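Local coordinates for adenosylmethionine-8-amino-7-oxononanoate aminotransferase (Methanocaldococcus jannaschii, PDB 6ZHK), which probably transfers the alpha-amino group of S-adenosyl-L-methionine to 8-amino-7-oxononanoate, a pyridoxal 5'-phosphate-dependent step of biotin biosynthesis, at residues 112-118 with 311-317; 109-113 with 292-297; 376-382 with 454-458; 371-375 with 450-454. All coordinates share one frame; numbering follows the deposited sequence. Where two conformers were deposited one is given.

Contact 1: 112-118 with 311-317; sequences HLTKVFY and AATLTTD. With MG (magnesium ion), chain C.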
# COMPACT_ATOMS: atom_id res chain seq x y z
N HIS A 112 14.84 -3.97 21.72
CA HIS A 112 13.85 -3.01 22.21
C HIS A 112 12.67 -2.95 21.23
O HIS A 112 11.69 -2.29 21.55
CB HIS A 112 14.41 -1.60 22.40
CG HIS A 112 14.97 -1.02 21.14
ND1 HIS A 112 16.16 -1.46 20.61
CD2 HIS A 112 14.51 -0.07 20.31
CE1 HIS A 112 16.41 -0.82 19.48
NE2 HIS A 112 15.41 0.04 19.27
N LEU A 113 12.79 -3.62 20.08
CA LEU A 113 11.67 -3.58 19.12
C LEU A 113 10.91 -4.90 19.24
O LEU A 113 11.41 -5.99 18.86
CB LEU A 113 12.19 -3.35 17.69
CG LEU A 113 12.99 -2.06 17.45
CD1 LEU A 113 13.72 -2.05 16.11
CD2 LEU A 113 12.07 -0.83 17.51
N THR A 114 9.68 -4.76 19.76
CA THR A 114 8.93 -5.85 20.35
C THR A 114 7.53 -5.95 19.77
O THR A 114 6.76 -6.84 20.18
CB THR A 114 8.82 -5.63 21.86
OG1 THR A 114 8.40 -4.28 22.07
CG2 THR A 114 10.14 -5.83 22.58
N LYS A 115 7.14 -5.02 18.90
CA LYS A 115 5.75 -5.07 18.41
C LYS A 115 5.77 -4.88 16.89
O LYS A 115 6.66 -4.19 16.39
CB LYS A 115 4.92 -3.95 19.02
CG LYS A 115 4.68 -4.13 20.55
CD LYS A 115 3.80 -5.32 20.82
CE LYS A 115 3.45 -5.50 22.29
NZ LYS A 115 4.51 -6.26 22.99
N VAL A 116 4.80 -5.49 16.19
CA VAL A 116 4.83 -5.54 14.73
C VAL A 116 3.45 -5.09 14.23
O VAL A 116 2.45 -5.67 14.66
CB VAL A 116 5.09 -7.00 14.22
CG1 VAL A 116 4.83 -7.10 12.71
CG2 VAL A 116 6.52 -7.39 14.51
N PHE A 117 3.43 -4.05 13.38
CA PHE A 117 2.19 -3.63 12.73
C PHE A 117 2.43 -3.82 11.24
O PHE A 117 3.31 -3.16 10.66
CB PHE A 117 1.94 -2.13 13.04
CG PHE A 117 0.55 -1.71 12.68
CD1 PHE A 117 0.16 -1.57 11.35
CD2 PHE A 117 -0.38 -1.50 13.68
CE1 PHE A 117 -1.17 -1.27 11.02
CE2 PHE A 117 -1.69 -1.16 13.37
CZ PHE A 117 -2.09 -1.10 12.05
N TYR A 118 1.60 -4.63 10.57
CA TYR A 118 1.86 -4.98 9.18
C TYR A 118 1.16 -4.04 8.21
O TYR A 118 0.13 -3.47 8.53
CB TYR A 118 1.24 -6.35 8.87
CG TYR A 118 1.98 -7.52 9.51
CD1 TYR A 118 3.25 -7.87 9.08
CD2 TYR A 118 1.38 -8.30 10.51
CE1 TYR A 118 3.91 -8.97 9.63
CE2 TYR A 118 2.01 -9.41 11.05
CZ TYR A 118 3.30 -9.72 10.63
OH TYR A 118 3.97 -10.80 11.12
N ALA A 311 5.03 -5.13 4.10
CA ALA A 311 5.85 -4.23 4.87
C ALA A 311 5.49 -4.36 6.35
O ALA A 311 4.49 -5.00 6.71
CB ALA A 311 5.72 -2.85 4.34
N ALA A 312 6.37 -3.85 7.22
CA ALA A 312 6.10 -3.87 8.66
C ALA A 312 6.65 -2.62 9.34
O ALA A 312 7.69 -2.08 8.93
CB ALA A 312 6.79 -5.10 9.25
N THR A 313 5.94 -2.16 10.38
CA THR A 313 6.47 -1.09 11.20
C THR A 313 6.64 -1.67 12.61
O THR A 313 5.68 -2.11 13.22
CB THR A 313 5.44 0.06 11.25
OG1 THR A 313 5.14 0.43 9.89
CG2 THR A 313 5.95 1.25 12.03
N LEU A 314 7.87 -1.72 13.09
CA LEU A 314 8.11 -2.28 14.40
C LEU A 314 8.34 -1.14 15.41
O LEU A 314 9.02 -0.17 15.09
CB LEU A 314 9.38 -3.15 14.31
CG LEU A 314 9.10 -4.60 13.97
CD1 LEU A 314 8.59 -4.78 12.52
CD2 LEU A 314 10.23 -5.53 14.38
N THR A 315 7.83 -1.29 16.65
CA THR A 315 7.96 -0.26 17.67
C THR A 315 8.33 -0.90 19.03
O THR A 315 8.33 -2.14 19.18
CB THR A 315 6.67 0.56 17.87
OG1 THR A 315 5.76 -0.25 18.61
CG2 THR A 315 5.93 0.86 16.58
N THR A 316 8.67 -0.01 19.96
CA THR A 316 8.95 -0.29 21.36
C THR A 316 7.63 -0.51 22.07
O THR A 316 6.59 -0.13 21.54
CB THR A 316 9.69 0.88 22.00
OG1 THR A 316 8.80 2.00 21.90
CG2 THR A 316 11.02 1.14 21.31
N ASP A 317 7.68 -1.18 23.23
CA ASP A 317 6.45 -1.29 24.00
C ASP A 317 6.01 0.09 24.51
O ASP A 317 4.81 0.30 24.76
CB ASP A 317 6.63 -2.21 25.22
CG ASP A 317 6.62 -3.70 24.85
OD1 ASP A 317 6.26 -4.05 23.71
OD2 ASP A 317 6.94 -4.47 25.75
MG MG C . 13.22 -7.11 18.31
O HOH W 1 10.20 -2.17 24.11
O HOH W 2 3.56 -1.40 8.53
O HOH W 3 13.11 -8.04 20.22
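Val116 and Leu314 make the apolar centre, a non-hydrogen-bonded antiparallel pair whose side chains lie side by side and point the same way, Val116 CG2 being 3.8 Å from Leu314 CG. With Val116 CG1 anti to the backbone N (chi1 168°), CG2 is the branch left to meet the leucine, while CG1 lies above one face of the Tyr118 ring, toward its rim, and approaches Ala312 CB. Ala102 and Val106 of helix 96-108 pack on Val116 from this side. On the other side, the Phe117 ring leaves 311-317, packs on Ile128 and Met132 of helix 122-140 and meets Trp22 of the second subunit edge-to-face.

The two strands are neighbours in the seven-stranded mixed sheet of the large domain of fold type I pyridoxal-phosphate enzymes, and 115-119 is its outermost strand within the chain. Phe117 and Thr313 are a hydrogen-bonded pair, Thr313 N 2.8 Å from Phe117 O. At the far end a classic beta bulge sets Thr114 and Lys115 against one residue: Thr315 O accepts from Thr114 N at 3.0 Å and from Lys115 N at 3.1 Å, the second bond more bent (N-H...O 137° against 165°).

Outermost, Asp317 OD1 is gripped from opposite faces of its carboxylate: Thr114 OG1 reaches it at 2.7 Å from above the plane, and Lys115 NZ, in one of its two conformers, makes a salt bridge of 2.9 Å, on the syn side but tilted out of plane. In that conformer NZ also bonds Glu19 O of the second subunit. Water 1 links His112 O to Asp317 N.

Contact 2: 109-113 with 292-297; sequences TPKHL and EKPDIL. With MG (magnesium ion), chain C.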
# COMPACT_ATOMS: atom_id res chain seq x y z
N THR A 109 15.09 -8.70 15.22
CA THR A 109 15.46 -7.29 15.24
C THR A 109 15.98 -6.94 16.62
O THR A 109 15.74 -7.69 17.57
CB THR A 109 14.22 -6.42 14.97
OG1 THR A 109 13.14 -6.92 15.74
CG2 THR A 109 13.81 -6.52 13.52
N PRO A 110 16.62 -5.76 16.78
CA PRO A 110 17.01 -5.30 18.12
C PRO A 110 15.94 -5.55 19.19
O PRO A 110 14.71 -5.60 18.94
CB PRO A 110 17.37 -3.81 17.92
CG PRO A 110 17.90 -3.80 16.47
CD PRO A 110 17.00 -4.81 15.74
N LYS A 111 16.50 -5.75 20.40
CA LYS A 111 15.68 -6.27 21.47
C LYS A 111 14.64 -5.27 21.95
O LYS A 111 13.69 -5.72 22.56
CB LYS A 111 16.51 -6.81 22.64
CG LYS A 111 16.80 -8.31 22.49
CD LYS A 111 17.75 -8.64 21.34
CE LYS A 111 17.14 -9.50 20.24
NZ LYS A 111 17.73 -9.28 18.89
N HIS A 112 14.84 -3.97 21.72
CA HIS A 112 13.85 -3.01 22.21
C HIS A 112 12.67 -2.95 21.23
O HIS A 112 11.69 -2.29 21.55
CB HIS A 112 14.41 -1.60 22.40
CG HIS A 112 14.97 -1.02 21.14
ND1 HIS A 112 16.16 -1.46 20.61
CD2 HIS A 112 14.51 -0.07 20.31
CE1 HIS A 112 16.41 -0.82 19.48
NE2 HIS A 112 15.41 0.04 19.27
N LEU A 113 12.79 -3.62 20.08
CA LEU A 113 11.67 -3.58 19.12
C LEU A 113 10.91 -4.90 19.24
O LEU A 113 11.41 -5.99 18.86
CB LEU A 113 12.19 -3.35 17.69
CG LEU A 113 12.99 -2.06 17.45
CD1 LEU A 113 13.72 -2.05 16.11
CD2 LEU A 113 12.07 -0.83 17.51
N GLU A 292 18.78 2.00 22.58
CA GLU A 292 17.42 1.54 22.32
C GLU A 292 16.82 2.43 21.23
O GLU A 292 15.68 2.85 21.35
CB GLU A 292 16.58 1.43 23.61
CG GLU A 292 17.11 0.30 24.50
CD GLU A 292 16.55 0.20 25.89
OE1 GLU A 292 15.36 0.47 26.06
OE2 GLU A 292 17.31 -0.19 26.80
N LYS A 293 17.61 2.71 20.17
CA LYS A 293 17.07 3.45 19.03
C LYS A 293 17.31 2.63 17.79
O LYS A 293 18.26 1.84 17.72
CB LYS A 293 17.79 4.79 18.91
CG LYS A 293 17.50 5.72 20.07
CD LYS A 293 16.12 6.35 19.89
CE LYS A 293 15.72 7.24 21.04
NZ LYS A 293 14.97 6.43 22.05
N PRO A 294 16.47 2.75 16.74
CA PRO A 294 15.34 3.67 16.70
C PRO A 294 14.16 3.19 17.53
O PRO A 294 14.03 2.01 17.79
CB PRO A 294 14.92 3.56 15.23
CG PRO A 294 15.19 2.10 14.86
CD PRO A 294 16.55 1.89 15.57
N ASP A 295 13.22 4.12 17.79
CA ASP A 295 11.98 3.80 18.46
C ASP A 295 11.03 3.09 17.53
O ASP A 295 10.23 2.25 17.97
CB ASP A 295 11.29 5.09 18.92
CG ASP A 295 12.19 5.82 19.89
OD1 ASP A 295 12.28 5.32 21.04
OD2 ASP A 295 12.85 6.79 19.46
N ILE A 296 11.14 3.38 16.25
CA ILE A 296 10.28 2.75 15.27
C ILE A 296 11.16 2.42 14.06
O ILE A 296 11.94 3.24 13.65
CB ILE A 296 9.13 3.68 14.83
CG1 ILE A 296 8.33 4.24 16.00
CG2 ILE A 296 8.24 2.99 13.81
CD1 ILE A 296 7.07 5.01 15.53
N LEU A 297 11.03 1.21 13.54
CA LEU A 297 11.79 0.64 12.42
C LEU A 297 10.77 0.29 11.33
O LEU A 297 9.86 -0.47 11.60
CB LEU A 297 12.49 -0.64 12.90
CG LEU A 297 13.22 -1.43 11.78
CD1 LEU A 297 14.34 -0.55 11.19
CD2 LEU A 297 13.75 -2.76 12.32
MG MG C . 13.22 -7.11 18.31
O HOH W 3 13.11 -8.04 20.22
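His112 lays one face of its ring on the backbone of Glu292 and turns its NE2 edge to Pro294. Its chi1 of 59° puts CG between backbone N and carbonyl carbon, with the ring held between two layers: Leu113 CG over one face, the Glu292 carbonyl carbon over the other, both displaced toward the rim. Glu292 CB joins that second layer in a CH-pi contact, 4.2 Å from the His112 ring centroid. His112 NE2 donates to Pro294 O over 2.8 Å; the acceptor lies in the ring plane, yet the bond is bent to 138° and the nitrogen stands above the carbonyl plane.

Leu113 divides its methyls: CD1 meets Leu297 CB at 3.7 Å, CD2 lies 3.5 Å from Pro294 O. Leu297 CG is anti to its own N (chi1 174°), which lets Leu297 CD2 touch Thr109 CG2 at 3.9 Å. Thr109 turns its other branch to the magnesium ion, with OG1 2.6 Å from the metal; OG1 is also hydrogen-bonded to Leu105 O.

Pro110 O, 2.2 Å from the magnesium, Leu113 O, water 3 and Val106 O are the remaining ligands. Glu292 follows helix 286-291 and completes its Schellman motif; a cis peptide precedes Pro294. The magnesium site thus joins helix 96-108, through Val106 O, to the type I beta turn from Pro110 to Leu113 in the loop after it.

Contact 3: 376-382 with 454-458; sequences LRKLKEL and CDALY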
# COMPACT_ATOMS: atom_id res chain seq x y z
N LEU A 376 34.89 -2.85 -8.44
CA LEU A 376 34.40 -1.53 -8.80
C LEU A 376 35.54 -0.49 -8.81
O LEU A 376 35.40 0.64 -9.34
CB LEU A 376 33.35 -1.12 -7.75
CG LEU A 376 31.99 -1.82 -7.80
CD1 LEU A 376 31.22 -1.56 -6.48
CD2 LEU A 376 31.22 -1.33 -9.02
N ARG A 377 36.68 -0.81 -8.17
CA ARG A 377 37.71 0.21 -8.05
C ARG A 377 38.15 0.78 -9.40
O ARG A 377 38.35 1.98 -9.49
CB ARG A 377 38.94 -0.34 -7.30
CG ARG A 377 38.74 -0.44 -5.80
CD ARG A 377 40.08 -0.86 -5.25
NE ARG A 377 39.94 -1.88 -4.23
CZ ARG A 377 40.88 -2.79 -3.95
NH1 ARG A 377 42.01 -2.81 -4.66
NH2 ARG A 377 40.70 -3.68 -2.99
N LYS A 378 38.30 -0.07 -10.43
CA LYS A 378 38.77 0.38 -11.74
C LYS A 378 37.85 1.43 -12.36
O LYS A 378 38.27 2.14 -13.28
CB LYS A 378 38.94 -0.81 -12.70
CG LYS A 378 37.69 -1.70 -12.84
CD LYS A 378 37.76 -2.70 -14.00
CE LYS A 378 36.60 -3.70 -14.00
NZ LYS A 378 36.66 -4.66 -12.86
N LEU A 379 36.58 1.51 -11.93
CA LEU A 379 35.68 2.47 -12.56
C LEU A 379 36.11 3.90 -12.22
O LEU A 379 35.84 4.84 -12.98
CB LEU A 379 34.24 2.23 -12.07
CG LEU A 379 33.63 0.90 -12.46
CD1 LEU A 379 32.35 0.65 -11.68
CD2 LEU A 379 33.39 0.81 -13.96
N LYS A 380 36.83 4.03 -11.10
CA LYS A 380 37.25 5.31 -10.58
C LYS A 380 38.18 5.99 -11.59
O LYS A 380 38.16 7.21 -11.67
CB LYS A 380 37.86 5.18 -9.18
CG LYS A 380 36.89 5.34 -8.00
CD LYS A 380 37.57 5.71 -6.69
N GLU A 381 38.90 5.22 -12.40
CA GLU A 381 39.87 5.75 -13.36
C GLU A 381 39.20 6.38 -14.59
O GLU A 381 39.82 7.21 -15.24
CB GLU A 381 40.71 4.68 -14.05
CG GLU A 381 41.37 3.64 -13.15
CD GLU A 381 41.65 2.34 -13.89
OE1 GLU A 381 40.96 2.06 -14.93
OE2 GLU A 381 42.52 1.56 -13.43
N LEU A 382 37.95 5.99 -14.90
CA LEU A 382 37.35 6.37 -16.18
C LEU A 382 37.04 7.87 -16.19
O LEU A 382 36.64 8.42 -15.16
CB LEU A 382 36.01 5.63 -16.34
CG LEU A 382 36.04 4.11 -16.40
CD1 LEU A 382 34.60 3.56 -16.44
CD2 LEU A 382 36.82 3.63 -17.63
N CYS A 454 30.94 -5.91 -13.30
CA CYS A 454 31.83 -4.76 -13.18
C CYS A 454 32.66 -4.54 -14.45
O CYS A 454 32.89 -3.40 -14.87
CB CYS A 454 32.71 -5.00 -11.95
SG CYS A 454 31.79 -4.95 -10.37
N ASP A 455 33.11 -5.64 -15.11
CA ASP A 455 33.79 -5.52 -16.40
C ASP A 455 32.81 -4.96 -17.44
O ASP A 455 33.19 -4.13 -18.25
CB ASP A 455 34.25 -6.89 -16.92
CG ASP A 455 35.53 -7.41 -16.28
OD1 ASP A 455 36.25 -6.64 -15.64
OD2 ASP A 455 35.78 -8.61 -16.41
N ALA A 456 31.55 -5.40 -17.43
CA ALA A 456 30.62 -4.85 -18.41
C ALA A 456 30.32 -3.38 -18.14
O ALA A 456 30.08 -2.60 -19.07
CB ALA A 456 29.31 -5.62 -18.39
N LEU A 457 30.30 -2.99 -16.85
CA LEU A 457 30.01 -1.58 -16.55
C LEU A 457 31.15 -0.68 -17.04
O LEU A 457 30.95 0.42 -17.59
CB LEU A 457 29.75 -1.45 -15.04
CG LEU A 457 29.28 -0.07 -14.54
CD1 LEU A 457 28.02 0.42 -15.25
CD2 LEU A 457 29.08 -0.08 -13.04
N TYR A 458 32.37 -1.16 -16.81
CA TYR A 458 33.57 -0.48 -17.29
C TYR A 458 33.49 -0.20 -18.80
O TYR A 458 33.64 0.93 -19.24
CB TYR A 458 34.81 -1.30 -16.88
CG TYR A 458 36.14 -0.71 -17.31
CD1 TYR A 458 36.69 -0.94 -18.57
CD2 TYR A 458 36.87 0.08 -16.42
CE1 TYR A 458 37.94 -0.41 -18.92
CE2 TYR A 458 38.11 0.61 -16.75
CZ TYR A 458 38.64 0.38 -18.01
OH TYR A 458 39.87 0.93 -18.28
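Lys378 and Tyr458 are brought together by two torsions. Lys378 CG lies between the backbone N and the carbonyl carbon (chi1 54°), and the chain runs straight until its bend at the last torsion, so that CD passes 3.8 Å from Tyr458 CD2. Tyr458 carries CG anti to its N (chi1 -180°), sending the ring across to 376-382. There Leu382 CD2 sits over one face, 3.8 Å from the centroid of the Tyr458 ring, a CH-pi contact, while Glu381 OE1 comes up at the edge, 3.7 Å from Tyr458 CE2.

Beyond its bend, Lys378 NZ makes a long salt bridge of 3.4 Å to Asp455 OD1; its stronger partner is Glu375 O, outside the two segments. Further in, Leu379 splits its methyls, CD1 lying 3.6 Å from Leu457 CD2 and CD2 3.9 Å from Tyr458 CB. Leu376 CD2 touches Cys454 SG at 3.9 Å.

The segment 376-382 thus continues from helix 366-376 along the side of helix 447-463 before strand 385-391 begins. Leu457 packs on Ile397, Ile437 and Leu439 of the neighbouring strands and on Val419 and Leu423 of helix 415-425.

Contact 4: 371-375 with 450-454; sequences LFHKE and IIYLC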
# COMPACT_ATOMS: atom_id res chain seq x y z
N LEU A 371 34.65 -8.70 -2.75
CA LEU A 371 34.98 -8.86 -4.17
C LEU A 371 34.33 -7.77 -5.03
O LEU A 371 34.97 -7.20 -5.92
CB LEU A 371 34.62 -10.28 -4.63
CG LEU A 371 34.77 -10.52 -6.15
CD1 LEU A 371 36.25 -10.47 -6.60
CD2 LEU A 371 34.08 -11.79 -6.62
N PHE A 372 33.04 -7.50 -4.79
CA PHE A 372 32.32 -6.45 -5.50
C PHE A 372 33.05 -5.10 -5.37
O PHE A 372 33.26 -4.40 -6.36
CB PHE A 372 30.90 -6.35 -4.90
CG PHE A 372 29.92 -5.44 -5.60
CD1 PHE A 372 29.95 -5.32 -6.98
CD2 PHE A 372 28.96 -4.72 -4.89
CE1 PHE A 372 29.00 -4.57 -7.65
CE2 PHE A 372 28.04 -3.90 -5.56
CZ PHE A 372 28.06 -3.83 -6.94
N HIS A 373 33.44 -4.71 -4.16
CA HIS A 373 34.04 -3.39 -3.98
C HIS A 373 35.40 -3.34 -4.68
O HIS A 373 35.77 -2.29 -5.21
CB HIS A 373 34.10 -2.97 -2.48
CG HIS A 373 32.75 -2.81 -1.86
ND1 HIS A 373 32.57 -2.63 -0.50
CD2 HIS A 373 31.50 -2.81 -2.40
CE1 HIS A 373 31.27 -2.52 -0.22
NE2 HIS A 373 30.58 -2.61 -1.37
N LYS A 374 36.14 -4.45 -4.62
CA LYS A 374 37.46 -4.54 -5.25
C LYS A 374 37.32 -4.41 -6.77
O LYS A 374 38.08 -3.66 -7.40
CB LYS A 374 38.12 -5.85 -4.82
CG LYS A 374 39.40 -6.16 -5.58
CD LYS A 374 40.18 -7.31 -5.00
CE LYS A 374 39.73 -8.70 -5.41
NZ LYS A 374 39.35 -8.78 -6.85
N GLU A 375 36.28 -5.02 -7.35
CA GLU A 375 36.02 -5.00 -8.80
C GLU A 375 35.46 -3.69 -9.32
O GLU A 375 35.55 -3.41 -10.52
CB GLU A 375 35.14 -6.18 -9.23
CG GLU A 375 35.77 -7.55 -9.03
CD GLU A 375 37.06 -7.79 -9.82
OE1 GLU A 375 37.03 -7.64 -11.06
OE2 GLU A 375 38.12 -8.05 -9.18
N ILE A 450 29.46 -11.15 -10.45
CA ILE A 450 29.96 -9.86 -9.99
C ILE A 450 31.07 -9.39 -10.94
O ILE A 450 31.14 -8.20 -11.26
CB ILE A 450 30.48 -9.99 -8.54
CG1 ILE A 450 29.33 -9.99 -7.52
CG2 ILE A 450 31.39 -8.82 -8.21
CD1 ILE A 450 29.73 -10.53 -6.14
N ILE A 451 32.00 -10.29 -11.32
CA ILE A 451 33.17 -9.90 -12.12
C ILE A 451 32.67 -9.51 -13.51
O ILE A 451 33.04 -8.49 -14.05
CB ILE A 451 34.23 -11.01 -12.16
CG1 ILE A 451 34.93 -11.20 -10.80
CG2 ILE A 451 35.21 -10.82 -13.30
CD1 ILE A 451 35.42 -12.63 -10.50
N TYR A 452 31.73 -10.29 -14.02
CA TYR A 452 31.09 -9.97 -15.29
C TYR A 452 30.48 -8.57 -15.25
O TYR A 452 30.64 -7.78 -16.17
CB TYR A 452 30.05 -11.03 -15.70
CG TYR A 452 29.45 -10.72 -17.05
CD1 TYR A 452 30.15 -10.97 -18.22
CD2 TYR A 452 28.18 -10.19 -17.16
CE1 TYR A 452 29.66 -10.64 -19.46
CE2 TYR A 452 27.64 -9.89 -18.40
CZ TYR A 452 28.38 -10.11 -19.56
OH TYR A 452 27.88 -9.81 -20.80
N LEU A 453 29.66 -8.30 -14.23
CA LEU A 453 28.95 -7.05 -14.10
C LEU A 453 29.87 -5.84 -14.08
O LEU A 453 29.58 -4.84 -14.72
CB LEU A 453 28.13 -7.08 -12.79
CG LEU A 453 27.51 -5.75 -12.33
CD1 LEU A 453 26.42 -5.30 -13.33
CD2 LEU A 453 26.85 -5.98 -10.98
N CYS A 454 30.94 -5.91 -13.30
CA CYS A 454 31.83 -4.76 -13.18
C CYS A 454 32.66 -4.54 -14.45
O CYS A 454 32.89 -3.40 -14.87
CB CYS A 454 32.71 -5.00 -11.95
SG CYS A 454 31.79 -4.95 -10.37
O HOH W 4 35.25 -6.89 -12.76
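Two helices of the C-terminal part of the fold, 366-376 and 447-463, pack here nearly parallel: Leu371 to Glu375 meet Ile450 to Cys454 with segment axes 9.5 Å apart at their closest and crossing at -24°. The contact is mainly apolar in its interior and polar along one margin.

Ile450 and Cys454, one helical turn apart, both reach Phe372. Ile450 CG2 lies 3.7 Å from Phe372 CA; with Phe372 CG anti to the backbone N (chi1 -172°), the ring crosses the Ile450 side chain at about a right angle, Phe372 CD1 being 4.0 Å from Ile450 CG2. Cys454 SG approaches the ring at its edge rather than over a face, 5.0 Å from the centroid of Phe372 and 75° off the ring normal, a sulfur-aromatic contact. The same sulfur is 3.7 Å from Glu375 CB, touching two residues of the facing helix.

Toward the margin, Leu371 CD2 meets Ile451 CD1 at 4.2 Å, their side chains crossing at about a right angle. Glu375 bends at chi2 and brings its CD to 4.1 Å from Ile451 CG1, while its OE2 makes a salt bridge with Lys374 NZ of its own helix. Water 4 lies 2.6 Å from Glu375 OE1 and also close to Ile451 O, between the two helices.

Around the pair, Leu453 packs on Ala58 and on Ile428 of strand 428-429, Ile450 on Ile445, and His373 NE2 bonds Gly392 O, between strands 385-391 and 394-399.

How the contacts relate
Contacts 1 and 2 have centres 8 Å apart, share His112 and Leu113, and touch the same magnesium ion; Leu314 N lies 2.8 Å from Leu297 O, a probable hydrogen bond between neighbouring strands. Contacts 3 and 4, centred 9 Å apart, share Cys454 and follow the same helix, 447-463. Contacts 1 and 3 are about 41 Å apart between centres, on opposite sides of the chain's centre. Contact 1 borders the predicted cofactor and substrate sites: the Ala311 side chain comes within about 4 Å of Gly122, and that of Phe117 within about 4 Å of Gly336. Leu457 (contact 3) and Leu453 (contact 4) have side chains about 12 Å from that of Arg431, predicted to bind substrate.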